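PDB 3NPK: geranyltranstransferase from Campylobacter jejuni, which probably catalyses the condensation of geranyl diphosphate with isopentenyl diphosphate to give farnesyl diphosphate, releasing pyrophosphate. Local coordinates for residues L209-V220 with S239-I250; E29-G39 with R91-Y101. All blocks are in the same frame, centred on the assembly; numbering follows the deposited sequence. Where two conformers were deposited one is given.

Interaction 1. Residues L209-V220 with S239-I250; sequences LIFQINDDIIDV and SFVNLLGLEQAI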
# COMPACT_ATOMS: atom_id res chain seq x y z
N LEU A 209 22.22 -3.07 -8.53
CA LEU A 209 22.66 -3.47 -9.87
C LEU A 209 23.72 -4.56 -9.80
O LEU A 209 23.67 -5.54 -10.54
CB LEU A 209 23.22 -2.24 -10.59
CG LEU A 209 23.87 -2.42 -11.96
CD1 LEU A 209 22.87 -2.99 -12.94
CD2 LEU A 209 24.39 -1.07 -12.42
N ILE A 210 24.70 -4.37 -8.92
CA ILE A 210 25.75 -5.37 -8.74
C ILE A 210 25.15 -6.72 -8.41
O ILE A 210 25.55 -7.75 -8.97
CB ILE A 210 26.72 -4.96 -7.61
CG1 ILE A 210 27.62 -3.81 -8.07
CG2 ILE A 210 27.58 -6.16 -7.18
CD1 ILE A 210 28.36 -3.14 -6.94
N PHE A 211 24.16 -6.74 -7.52
CA PHE A 211 23.58 -8.01 -7.11
C PHE A 211 22.94 -8.73 -8.30
O PHE A 211 23.06 -9.95 -8.43
CB PHE A 211 22.54 -7.83 -6.01
CG PHE A 211 23.10 -7.30 -4.72
CD1 PHE A 211 24.45 -7.41 -4.42
CD2 PHE A 211 22.26 -6.72 -3.78
CE1 PHE A 211 24.95 -6.94 -3.22
CE2 PHE A 211 22.76 -6.24 -2.59
CZ PHE A 211 24.10 -6.35 -2.30
N GLN A 212 22.25 -7.99 -9.15
CA GLN A 212 21.57 -8.60 -10.29
C GLN A 212 22.55 -9.09 -11.36
O GLN A 212 22.34 -10.16 -11.95
CB GLN A 212 20.55 -7.62 -10.89
CG GLN A 212 19.37 -7.37 -9.97
CD GLN A 212 18.70 -8.66 -9.56
OE1 GLN A 212 18.42 -9.52 -10.40
NE2 GLN A 212 18.42 -8.80 -8.27
N ILE A 213 23.60 -8.32 -11.62
CA ILE A 213 24.62 -8.77 -12.56
C ILE A 213 25.26 -10.03 -12.03
O ILE A 213 25.46 -11.00 -12.78
CB ILE A 213 25.73 -7.72 -12.78
CG1 ILE A 213 25.13 -6.43 -13.34
CG2 ILE A 213 26.81 -8.27 -13.72
CD1 ILE A 213 26.13 -5.28 -13.40
N ASN A 214 25.57 -10.04 -10.74
CA ASN A 214 26.14 -11.22 -10.08
C ASN A 214 25.26 -12.45 -10.25
O ASN A 214 25.76 -13.54 -10.50
CB ASN A 214 26.37 -10.94 -8.59
CG ASN A 214 26.96 -12.14 -7.86
OD1 ASN A 214 28.08 -12.57 -8.15
ND2 ASN A 214 26.22 -12.67 -6.89
N ASP A 215 23.95 -12.27 -10.11
CA ASP A 215 23.01 -13.38 -10.32
C ASP A 215 23.06 -13.92 -11.74
O ASP A 215 23.07 -15.14 -11.95
CB ASP A 215 21.59 -12.97 -9.96
CG ASP A 215 21.39 -12.81 -8.47
OD1 ASP A 215 22.28 -13.21 -7.70
OD2 ASP A 215 20.34 -12.27 -8.06
N ASP A 216 23.10 -13.03 -12.73
CA ASP A 216 23.17 -13.47 -14.12
C ASP A 216 24.47 -14.23 -14.39
O ASP A 216 24.50 -15.17 -15.18
CB ASP A 216 23.05 -12.28 -15.08
CG ASP A 216 21.63 -11.74 -15.16
OD1 ASP A 216 20.73 -12.29 -14.50
OD2 ASP A 216 21.43 -10.75 -15.91
N ILE A 217 25.55 -13.83 -13.72
CA ILE A 217 26.82 -14.51 -13.91
C ILE A 217 26.75 -15.89 -13.28
O ILE A 217 27.16 -16.89 -13.88
CB ILE A 217 27.99 -13.71 -13.29
CG1 ILE A 217 28.27 -12.46 -14.11
CG2 ILE A 217 29.26 -14.57 -13.21
CD1 ILE A 217 29.02 -11.38 -13.35
N ILE A 218 26.19 -15.95 -12.08
CA ILE A 218 26.05 -17.21 -11.35
C ILE A 218 25.19 -18.23 -12.10
O ILE A 218 25.46 -19.43 -12.06
CB ILE A 218 25.49 -16.98 -9.94
CG1 ILE A 218 26.56 -16.34 -9.05
CG2 ILE A 218 25.01 -18.28 -9.32
CD1 ILE A 218 26.09 -16.05 -7.65
N ASP A 219 24.16 -17.75 -12.78
CA ASP A 219 23.27 -18.64 -13.52
C ASP A 219 23.98 -19.42 -14.62
O ASP A 219 23.70 -20.59 -14.84
CB ASP A 219 22.08 -17.87 -14.09
CG ASP A 219 21.05 -17.51 -13.04
OD1 ASP A 219 21.17 -18.01 -11.90
OD2 ASP A 219 20.13 -16.72 -13.34
N VAL A 220 24.92 -18.77 -15.30
CA VAL A 220 25.66 -19.43 -16.36
C VAL A 220 26.84 -20.24 -15.81
O VAL A 220 27.45 -21.04 -16.54
CB VAL A 220 26.15 -18.44 -17.43
CG1 VAL A 220 24.99 -17.56 -17.90
CG2 VAL A 220 27.28 -17.60 -16.90
N SER A 239 19.51 -11.34 -20.09
CA SER A 239 20.49 -11.32 -19.01
C SER A 239 21.70 -10.47 -19.38
O SER A 239 21.99 -10.24 -20.56
CB SER A 239 20.91 -12.74 -18.62
OG SER A 239 22.15 -13.11 -19.22
N PHE A 240 22.40 -9.99 -18.36
CA PHE A 240 23.57 -9.16 -18.58
C PHE A 240 24.67 -9.96 -19.28
O PHE A 240 25.49 -9.41 -20.02
CB PHE A 240 24.09 -8.61 -17.24
CG PHE A 240 23.25 -7.49 -16.68
CD1 PHE A 240 23.35 -6.20 -17.17
CD2 PHE A 240 22.36 -7.73 -15.64
CE1 PHE A 240 22.59 -5.17 -16.64
CE2 PHE A 240 21.59 -6.70 -15.10
CZ PHE A 240 21.71 -5.42 -15.60
N VAL A 241 24.70 -11.27 -19.02
CA VAL A 241 25.69 -12.14 -19.63
C VAL A 241 25.41 -12.33 -21.13
O VAL A 241 26.33 -12.30 -21.95
CB VAL A 241 25.75 -13.52 -18.93
CG1 VAL A 241 26.72 -14.44 -19.66
CG2 VAL A 241 26.15 -13.35 -17.47
N ASN A 242 24.14 -12.50 -21.47
CA ASN A 242 23.75 -12.64 -22.88
C ASN A 242 24.08 -11.39 -23.69
O ASN A 242 24.54 -11.48 -24.82
CB ASN A 242 22.26 -12.95 -23.00
CG ASN A 242 21.94 -14.37 -22.56
OD1 ASN A 242 22.74 -15.28 -22.75
ND2 ASN A 242 20.75 -14.56 -21.99
N LEU A 243 23.84 -10.23 -23.10
CA LEU A 243 24.05 -8.96 -23.79
C LEU A 243 25.52 -8.58 -23.86
O LEU A 243 25.99 -8.11 -24.89
CB LEU A 243 23.27 -7.84 -23.09
CG LEU A 243 21.75 -7.90 -23.21
CD1 LEU A 243 21.11 -6.77 -22.43
CD2 LEU A 243 21.35 -7.83 -24.67
N LEU A 244 26.23 -8.78 -22.75
CA LEU A 244 27.60 -8.31 -22.64
C LEU A 244 28.63 -9.39 -22.93
O LEU A 244 29.77 -9.10 -23.29
CB LEU A 244 27.85 -7.73 -21.25
CG LEU A 244 27.02 -6.51 -20.83
CD1 LEU A 244 27.19 -6.23 -19.34
CD2 LEU A 244 27.41 -5.30 -21.67
N GLY A 245 28.24 -10.65 -22.75
CA GLY A 245 29.19 -11.74 -22.76
C GLY A 245 29.70 -11.92 -21.34
O GLY A 245 29.83 -10.94 -20.60
N LEU A 246 29.97 -13.16 -20.96
CA LEU A 246 30.37 -13.46 -19.59
C LEU A 246 31.58 -12.63 -19.17
O LEU A 246 31.60 -12.07 -18.06
CB LEU A 246 30.68 -14.95 -19.45
CG LEU A 246 30.93 -15.43 -18.01
CD1 LEU A 246 29.71 -15.18 -17.14
CD2 LEU A 246 31.32 -16.91 -18.00
N GLU A 247 32.57 -12.56 -20.05
CA GLU A 247 33.79 -11.80 -19.78
C GLU A 247 33.50 -10.36 -19.39
O GLU A 247 33.94 -9.88 -18.34
CB GLU A 247 34.69 -11.82 -21.02
CG GLU A 247 35.87 -10.86 -20.95
CD GLU A 247 37.09 -11.49 -20.31
OE1 GLU A 247 36.95 -12.09 -19.22
OE2 GLU A 247 38.19 -11.39 -20.91
N GLN A 248 32.75 -9.66 -20.24
CA GLN A 248 32.42 -8.27 -20.00
C GLN A 248 31.44 -8.10 -18.83
O GLN A 248 31.49 -7.09 -18.13
CB GLN A 248 31.89 -7.60 -21.27
CG GLN A 248 31.52 -6.12 -21.10
CD GLN A 248 32.72 -5.23 -20.83
OE1 GLN A 248 33.71 -5.23 -21.57
NE2 GLN A 248 32.64 -4.44 -19.76
N ALA A 249 30.57 -9.08 -18.61
CA ALA A 249 29.64 -8.99 -17.48
C ALA A 249 30.41 -9.04 -16.17
O ALA A 249 30.15 -8.26 -15.24
CB ALA A 249 28.62 -10.11 -17.52
N ILE A 250 31.36 -9.97 -16.07
CA ILE A 250 32.18 -10.08 -14.88
C ILE A 250 32.99 -8.81 -14.68
O ILE A 250 33.09 -8.28 -13.58
CB ILE A 250 33.14 -11.28 -14.96
CG1 ILE A 250 32.35 -12.58 -14.84
CG2 ILE A 250 34.21 -11.20 -13.87
CD1 ILE A 250 33.15 -13.80 -15.25

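Interaction 2. Residues E29-G39 with R91-Y101; sequences EALALMLKAGG and RRGIPTLHKSY. With PPV (pyrophosphate), chain C.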
# COMPACT_ATOMS: atom_id res chain seq x y z
N GLU A 29 -2.92 -16.13 10.68
CA GLU A 29 -1.85 -17.07 10.41
C GLU A 29 -1.25 -16.84 9.02
O GLU A 29 -0.02 -16.89 8.85
CB GLU A 29 -2.37 -18.51 10.56
CG GLU A 29 -2.56 -18.93 12.01
CD GLU A 29 -3.90 -18.52 12.61
OE1 GLU A 29 -4.71 -17.86 11.93
OE2 GLU A 29 -4.14 -18.87 13.79
N ALA A 30 -2.10 -16.55 8.05
CA ALA A 30 -1.63 -16.30 6.69
C ALA A 30 -0.80 -15.01 6.61
O ALA A 30 0.19 -14.95 5.89
CB ALA A 30 -2.81 -16.23 5.75
N LEU A 31 -1.22 -13.99 7.35
CA LEU A 31 -0.45 -12.74 7.45
C LEU A 31 0.95 -12.98 7.99
O LEU A 31 1.93 -12.39 7.53
CB LEU A 31 -1.17 -11.73 8.37
CG LEU A 31 -2.34 -10.90 7.82
CD1 LEU A 31 -3.17 -10.26 8.94
CD2 LEU A 31 -1.84 -9.82 6.84
N ALA A 32 1.04 -13.83 9.01
CA ALA A 32 2.31 -14.06 9.71
C ALA A 32 3.23 -15.01 8.96
O ALA A 32 4.44 -14.94 9.09
CB ALA A 32 2.04 -14.61 11.11
N LEU A 33 2.66 -15.92 8.17
CA LEU A 33 3.39 -17.07 7.68
C LEU A 33 4.69 -16.71 6.96
O LEU A 33 5.75 -17.23 7.28
CB LEU A 33 2.49 -17.89 6.76
CG LEU A 33 2.95 -19.31 6.42
CD1 LEU A 33 2.99 -20.15 7.70
CD2 LEU A 33 2.02 -19.93 5.39
N MSE A 34 4.61 -15.83 5.97
CA MSE A 34 5.79 -15.48 5.19
C MSE A 34 6.76 -14.59 5.93
O MSE A 34 7.96 -14.62 5.67
CB MSE A 34 5.41 -14.83 3.86
CG MSE A 34 5.17 -15.80 2.75
SE MSE A 34 6.67 -17.07 2.37
CE MSE A 34 5.59 -18.39 1.43
N LEU A 35 6.24 -13.78 6.86
CA LEU A 35 7.09 -12.93 7.67
C LEU A 35 7.96 -13.76 8.60
O LEU A 35 9.13 -13.44 8.81
CB LEU A 35 6.24 -11.95 8.47
CG LEU A 35 5.53 -10.88 7.64
CD1 LEU A 35 4.53 -10.16 8.54
CD2 LEU A 35 6.55 -9.89 7.06
N LYS A 36 7.37 -14.82 9.15
CA LYS A 36 8.07 -15.66 10.11
C LYS A 36 8.95 -16.72 9.46
O LYS A 36 9.92 -17.17 10.07
CB LYS A 36 7.07 -16.36 11.02
CG LYS A 36 6.49 -15.46 12.08
CD LYS A 36 5.95 -16.27 13.25
CE LYS A 36 4.55 -16.80 12.96
NZ LYS A 36 4.13 -17.86 13.92
N ALA A 37 8.60 -17.11 8.23
CA ALA A 37 9.20 -18.29 7.60
C ALA A 37 10.67 -18.10 7.30
O ALA A 37 11.48 -19.03 7.37
CB ALA A 37 8.46 -18.63 6.31
N GLY A 38 11.04 -16.87 6.96
CA GLY A 38 12.41 -16.62 6.61
C GLY A 38 12.58 -15.23 6.07
O GLY A 38 11.70 -14.38 6.22
N GLY A 39 13.73 -15.01 5.43
CA GLY A 39 14.09 -13.69 4.95
C GLY A 39 15.40 -13.30 5.61
O GLY A 39 15.54 -13.39 6.83
N ARG A 91 8.46 -20.66 -1.24
CA ARG A 91 9.19 -19.43 -0.95
C ARG A 91 9.66 -19.50 0.51
O ARG A 91 8.91 -19.91 1.38
CB ARG A 91 8.29 -18.21 -1.16
CG ARG A 91 8.80 -16.88 -0.57
CD ARG A 91 9.94 -16.30 -1.37
NE ARG A 91 9.47 -15.79 -2.66
CZ ARG A 91 10.22 -15.08 -3.49
NH1 ARG A 91 9.70 -14.68 -4.64
NH2 ARG A 91 11.48 -14.77 -3.17
N ARG A 92 10.91 -19.13 0.76
CA ARG A 92 11.46 -19.14 2.12
C ARG A 92 11.29 -20.50 2.82
O ARG A 92 11.11 -20.58 4.04
CB ARG A 92 10.86 -18.00 2.95
CG ARG A 92 11.35 -16.63 2.50
CD ARG A 92 10.55 -15.50 3.13
NE ARG A 92 11.17 -14.20 2.87
CZ ARG A 92 10.65 -13.04 3.24
NH1 ARG A 92 9.50 -13.00 3.92
NH2 ARG A 92 11.26 -11.90 2.94
N GLY A 93 11.35 -21.56 2.03
CA GLY A 93 11.37 -22.90 2.59
C GLY A 93 10.02 -23.54 2.87
O GLY A 93 9.95 -24.67 3.32
N ILE A 94 8.95 -22.81 2.60
CA ILE A 94 7.60 -23.32 2.81
C ILE A 94 6.77 -23.14 1.55
O ILE A 94 7.17 -22.40 0.64
CB ILE A 94 6.91 -22.59 3.98
CG1 ILE A 94 6.88 -21.07 3.76
CG2 ILE A 94 7.61 -22.91 5.30
CD1 ILE A 94 5.88 -20.36 4.66
N PRO A 95 5.61 -23.81 1.47
CA PRO A 95 4.73 -23.55 0.32
C PRO A 95 4.30 -22.09 0.28
O PRO A 95 4.20 -21.43 1.31
CB PRO A 95 3.52 -24.44 0.59
CG PRO A 95 4.07 -25.57 1.42
CD PRO A 95 5.11 -24.91 2.31
N THR A 96 4.08 -21.58 -0.92
CA THR A 96 3.56 -20.23 -1.06
C THR A 96 2.13 -20.11 -0.53
O THR A 96 1.43 -21.13 -0.38
CB THR A 96 3.62 -19.81 -2.53
OG1 THR A 96 3.17 -20.91 -3.33
CG2 THR A 96 5.05 -19.46 -2.90
N LEU A 97 1.69 -18.89 -0.23
CA LEU A 97 0.37 -18.70 0.37
C LEU A 97 -0.76 -19.20 -0.51
O LEU A 97 -1.79 -19.65 -0.01
CB LEU A 97 0.10 -17.24 0.72
CG LEU A 97 0.85 -16.69 1.94
CD1 LEU A 97 0.44 -15.24 2.15
CD2 LEU A 97 0.62 -17.55 3.17
N HIS A 98 -0.61 -19.09 -1.82
CA HIS A 98 -1.71 -19.51 -2.67
C HIS A 98 -1.80 -21.04 -2.74
O HIS A 98 -2.84 -21.57 -3.11
CB HIS A 98 -1.63 -18.89 -4.07
CG HIS A 98 -0.39 -19.23 -4.81
ND1 HIS A 98 0.79 -18.53 -4.66
CD2 HIS A 98 -0.13 -20.23 -5.69
CE1 HIS A 98 1.71 -19.07 -5.44
NE2 HIS A 98 1.18 -20.10 -6.07
N LYS A 99 -0.73 -21.73 -2.37
CA LYS A 99 -0.76 -23.19 -2.28
C LYS A 99 -1.28 -23.66 -0.92
O LYS A 99 -2.08 -24.59 -0.84
CB LYS A 99 0.63 -23.77 -2.53
CG LYS A 99 1.24 -23.39 -3.89
CD LYS A 99 0.48 -24.00 -5.04
CE LYS A 99 0.50 -25.52 -4.95
NZ LYS A 99 -0.08 -26.17 -6.16
N SER A 100 -0.82 -23.02 0.16
CA SER A 100 -1.27 -23.40 1.50
C SER A 100 -2.70 -23.00 1.78
O SER A 100 -3.43 -23.72 2.48
CB SER A 100 -0.37 -22.78 2.57
OG SER A 100 0.86 -23.46 2.64
N TYR A 101 -3.10 -21.85 1.24
CA TYR A 101 -4.45 -21.33 1.43
C TYR A 101 -5.19 -21.29 0.10
O TYR A 101 -5.73 -22.31 -0.33
CB TYR A 101 -4.40 -19.98 2.14
CG TYR A 101 -3.83 -20.12 3.53
CD1 TYR A 101 -2.53 -19.73 3.82
CD2 TYR A 101 -4.60 -20.68 4.55
CE1 TYR A 101 -2.01 -19.89 5.10
CE2 TYR A 101 -4.10 -20.84 5.82
CZ TYR A 101 -2.81 -20.45 6.10
OH TYR A 101 -2.31 -20.61 7.38
O11 PPV C . 14.80 -11.59 -2.61
P1 PPV C . 15.70 -11.75 -1.24
O21 PPV C . 17.15 -12.48 -1.56
O31 PPV C . 15.97 -10.44 -0.65
OPP PPV C . 14.85 -12.78 -0.29
P2 PPV C . 14.64 -12.75 1.34
O12 PPV C . 13.76 -14.13 1.58
O22 PPV C . 13.69 -11.50 1.77
O32 PPV C . 15.91 -12.81 2.07
O HOH W 1 11.07 -21.78 6.59

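Interaction 1. Residues L209-V220 with S239-I250
Asp216 and Ile217 belong to the sequence DDIID, the second aspartate-rich motif of the polyprenyl synthetase family. Both pack against 239-250, which follows an unmodelled loop. In relatives this motif helps to hold the magnesium ions of the substrate diphosphate; no metal is present here. Asp216 OD2 accepts the backbone N-H of Phe240 at 2.7 Å in a nearly straight bond (171°). The donor comes from the anti side of the carboxylate, 27° out of its plane. Phe240 is the first residue of helix 240-244. Ser239 is its N-cap, and its OG takes the N-H of Asn242 at 3.1 Å and, weakly, that of Val241. The first turn is therefore held by its own serine and by a carboxylate from the other helix.

Asp216 OD2 also comes near Phe240 CD2, oblique to the ring. Ile213 CG1 sits over the centre of one ring face, 3.9 Å from the centroid, in a CH-pi contact. Leu209 CD1 meets CZ of the same ring at 3.8 Å. Leu164 of helix 164-189 also touches this ring.

Ile217 is a knob in a hole made by Val241, Leu246, Ala249 and Ile250. Its CG1 stands anti to the carbonyl carbon (chi1 -71°), and CD1 then reaches Ile250 CG1 at 3.8 Å. Its CG2 branch meets Leu246 CD1. Toward the end of 209-220, Val220 and Val241 meet tip to tip through their CG1 methyls. Val220 CG2 passes Leu246 CD1 at 3.4 Å, tighter than usual.

The chemistry is split. Apolar packing joins the helices, while one straight bond ties OD2 to a helix start. That bond probably limits rotation of the Asp216 carboxylate and ties the motif to the start of helix 240-244.

Interaction 2. Residues E29-G39 with R91-Y101
Arg92 NH1 donates to the carbonyl of Met34 (O, 2.8 Å) and to Thr74 OG1 of helix 59-80. The bond to Met34 O is bent (138°), and the nitrogen stands above the carbonyl plane. The rest of the guanidinium holds pyrophosphate: Arg92 NE donates to PPV O12 at 2.9 Å, and NH2 donates to PPV O22 at 2.7 Å. The chain, extended from CG to NE, carries the guanidinium between Met34 O and the pyrophosphate. Gly38 O lies over one guanidinium face, 3.2 Å above its plane, without a hydrogen bond. Protein and ligand bonds together fix the rotation of the group. One water joins Ala37 O to Arg92 O.

Farther from the ligand, Met34, a selenomethionine, bends at chi2 and crosses Arg91 at about a right angle, with SE 3.6 Å from Arg91 CG. The guanidinium of Arg91 turns elsewhere, to a salt bridge with Asp81. Ile94 CD1 wedges between Ala37 CB (3.5 Å) and Leu33 CG. Leu33 CD2 slides past Leu97 CD2 at 3.5 Å. Ala30 CB lies over one face of the Tyr101 ring, whose edge meets Leu33 CD2.

Arg91 to Ile94 form a type I' hairpin turn. With Gly39, Lys40, Arg43, His73 and Tyr282, Arg92 lines a pyrophosphate pocket consistent with the isopentenyl diphosphate site of farnesyl diphosphate synthases.

After helix 5-14, helix 27-37 provides the first segment of interaction 2. This contact brings the hairpin and short helix of 91-101 back along helix 27-37 and the glycines after it. It closes a long loop that holds helices 42-54 and 59-80. Interaction 1 opens only later, after helices 103-122 to 164-189. It closes a short loop, of which 222-237 is not modelled, between helix 194-220 and helices 240-244 and 246-265. The two are in series and neither nest nor cross. The centres of interactions 1 and 2 lie about 30 Å apart. Pyrophosphate relates them: interaction 2 holds it directly, and the Gln212 side chain of interaction 1 lies about 7 Å from it.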